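Local coordinates for protein DR hemagglutinin structural subunit (PDB 2W5P) that forms the structural subunit of Dr fimbriae, mediating adherence of uropathogenic Escherichia coli to the upper urinary tract by binding the Dr blood group antigen, at residues F80-D85 and Y138-T143. The protein carries 1 engineered substitution. Numbering follows the deposited sequence.
Sequences FFLISD and YTLTLT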
loop_
_atom_site.group_PDB
_atom_site.type_symbol
_atom_site.label_atom_id
_atom_site.label_comp_id
_atom_site.label_asym_id
_atom_site.label_seq_id
_atom_site.Cartn_x
_atom_site.Cartn_y
_atom_site.Cartn_z
ATOM N N PHE A 80 15.147 -17.032 10.752
ATOM C CA PHE A 80 14.289 -15.999 10.120
ATOM C C PHE A 80 13.772 -15.091 11.271
ATOM O O PHE A 80 13.622 -15.542 12.427
ATOM C CB PHE A 80 13.062 -16.646 9.407
ATOM C CG PHE A 80 13.412 -17.426 8.154
ATOM C CD1 PHE A 80 13.426 -18.830 8.162
ATOM C CD2 PHE A 80 13.662 -16.763 6.961
ATOM C CE1 PHE A 80 13.709 -19.539 7.020
ATOM C CE2 PHE A 80 13.939 -17.453 5.813
ATOM C CZ PHE A 80 13.997 -18.848 5.829
ATOM N N PHE A 81 13.525 -13.832 10.960
ATOM C CA PHE A 81 12.939 -12.881 11.914
ATOM C C PHE A 81 12.271 -11.715 11.164
ATOM O O PHE A 81 12.686 -11.349 10.047
ATOM C CB PHE A 81 14.021 -12.314 12.868
ATOM C CG PHE A 81 15.241 -11.749 12.151
ATOM C CD1 PHE A 81 15.279 -10.422 11.756
ATOM C CD2 PHE A 81 16.353 -12.540 11.920
ATOM C CE1 PHE A 81 16.420 -9.892 11.111
ATOM C CE2 PHE A 81 17.502 -12.021 11.300
ATOM C CZ PHE A 81 17.536 -10.688 10.905
ATOM N N LEU A 82 11.208 -11.178 11.769
ATOM C CA LEU A 82 10.570 -9.940 11.330
ATOM C C LEU A 82 11.491 -8.834 11.867
ATOM O O LEU A 82 12.122 -8.993 12.943
ATOM C CB LEU A 82 9.196 -9.775 11.968
ATOM C CG LEU A 82 7.998 -10.488 11.318
ATOM C CD1 LEU A 82 8.110 -12.033 11.540
ATOM C CD2 LEU A 82 6.622 -9.910 11.834
ATOM N N ILE A 83 11.656 -7.783 11.084
ATOM C CA ILE A 83 12.511 -6.653 11.467
ATOM C C ILE A 83 11.634 -5.455 11.780
ATOM O O ILE A 83 10.670 -5.149 11.053
ATOM C CB ILE A 83 13.553 -6.303 10.349
ATOM C CG1 ILE A 83 14.559 -5.258 10.843
ATOM C CG2 ILE A 83 12.874 -5.784 9.125
ATOM C CD1 ILE A 83 15.499 -5.776 11.934
ATOM N N SER A 84 11.971 -4.764 12.859
ATOM C CA SER A 84 11.248 -3.541 13.238
ATOM C C SER A 84 11.497 -2.483 12.185
ATOM O O SER A 84 12.504 -2.529 11.508
ATOM C CB SER A 84 11.812 -2.997 14.557
ATOM O OG SER A 84 11.209 -1.765 14.866
ATOM N N ASP A 85 10.621 -1.476 12.117
ATOM C CA ASP A 85 10.817 -0.332 11.225
ATOM C C ASP A 85 12.066 0.470 11.669
ATOM O O ASP A 85 12.631 1.244 10.885
ATOM C CB ASP A 85 9.602 0.609 11.258
ATOM C CG ASP A 85 8.401 0.054 10.528
ATOM O OD1 ASP A 85 8.501 -1.008 9.881
ATOM O OD2 ASP A 85 7.355 0.710 10.567
ATOM N N TYR A 138 6.572 -4.465 12.775
ATOM C CA TYR A 138 7.561 -5.450 12.372
ATOM C C TYR A 138 7.172 -6.057 11.013
ATOM O O TYR A 138 5.998 -6.250 10.735
ATOM C CB TYR A 138 7.636 -6.537 13.468
ATOM C CG TYR A 138 8.225 -6.014 14.806
ATOM C CD1 TYR A 138 9.577 -6.224 15.122
ATOM C CD2 TYR A 138 7.429 -5.324 15.739
ATOM C CE1 TYR A 138 10.133 -5.743 16.324
ATOM C CE2 TYR A 138 7.986 -4.819 16.958
ATOM C CZ TYR A 138 9.352 -5.044 17.214
ATOM O OH TYR A 138 9.941 -4.515 18.325
ATOM N N THR A 139 8.153 -6.364 10.180
ATOM C CA THR A 139 7.848 -6.956 8.889
ATOM C C THR A 139 8.752 -8.116 8.517
ATOM O O THR A 139 9.963 -8.064 8.726
ATOM C CB THR A 139 7.917 -5.878 7.766
ATOM O OG1 THR A 139 9.264 -5.443 7.646
ATOM C CG2 THR A 139 7.048 -4.663 8.113
ATOM N N LEU A 140 8.176 -9.065 7.776
ATOM C CA LEU A 140 8.933 -10.164 7.160
ATOM C C LEU A 140 8.503 -10.173 5.689
ATOM O O LEU A 140 7.302 -10.271 5.378
ATOM C CB LEU A 140 8.558 -11.511 7.801
ATOM C CG LEU A 140 8.927 -12.825 7.060
ATOM C CD1 LEU A 140 10.430 -12.922 6.957
ATOM C CD2 LEU A 140 8.420 -13.986 7.944
ATOM N N THR A 141 9.474 -10.101 4.797
ATOM C CA THR A 141 9.186 -10.061 3.370
ATOM C C THR A 141 9.712 -11.331 2.701
ATOM O O THR A 141 10.876 -11.645 2.833
ATOM C CB THR A 141 9.819 -8.806 2.746
ATOM O OG1 THR A 141 9.349 -7.647 3.451
ATOM C CG2 THR A 141 9.436 -8.688 1.241
ATOM N N LEU A 142 8.837 -12.030 1.966
ATOM C CA LEU A 142 9.195 -13.271 1.259
ATOM C C LEU A 142 8.869 -13.147 -0.219
ATOM O O LEU A 142 7.767 -12.712 -0.605
ATOM C CB LEU A 142 8.400 -14.454 1.819
ATOM C CG LEU A 142 8.658 -14.714 3.311
ATOM C CD1 LEU A 142 7.543 -15.587 3.935
ATOM C CD2 LEU A 142 10.034 -15.350 3.459
ATOM N N THR A 143 9.783 -13.629 -1.034
ATOM C CA THR A 143 9.611 -13.563 -2.492
ATOM C C THR A 143 9.513 -14.970 -3.056
ATOM O O THR A 143 10.244 -15.863 -2.625
ATOM C CB THR A 143 10.766 -12.757 -3.134
ATOM O OG1 THR A 143 10.709 -11.410 -2.644
ATOM C CG2 THR A 143 10.654 -12.757 -4.683
HETATM O O HOH W 1 9.793 -3.247 9.288
HETATM O O HOH W 2 10.907 -1.729 17.627
#
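Ile83 and Thr139 form an antiparallel hydrogen-bonded pair that joins the end of strand 79-84 to strand 136-148 in a largely buried part of the subunit, though Asp85 at one end is exposed. Two backbone bonds define it: Ile83 N to Thr139 O and Thr139 N to Ile83 O, both 2.9 Å, the first with an N-H...O angle of 164°. The N-to-C directions of the short segments make 131°, well short of antiparallel, and the pairing comprises two bridges, Ile83-Thr139 and Ser84-Tyr138; toward Phe81, Asn74 bonds through ND2 to both Phe81 O and Thr139 O. On the other side of 136-148 lies strand 17-26, within the all-beta, immunoglobulin-like fold of Dr-family fimbrial adhesins. The Leu82 side chain fits between those of Leu140 and Tyr138: CG meets Leu140 CB at 3.7 Å, while CD2 reaches Tyr138 CB at 3.9 Å. On the face of Ser84 and Tyr138, with CG anti to its own carbonyl carbon (chi1 -68°), Tyr138 lays its ring alongside Ser84, CE1 lying 3.7 Å from Ser84 CB. A water links the Tyr138 and Ser84 hydroxyls, which also bond to Pro134 O and Asn86 N respectively. On the opposite face a second water donates to Ile83 O and Asp85 OD1, both at 2.7 Å, and accepts from Thr139 OG1.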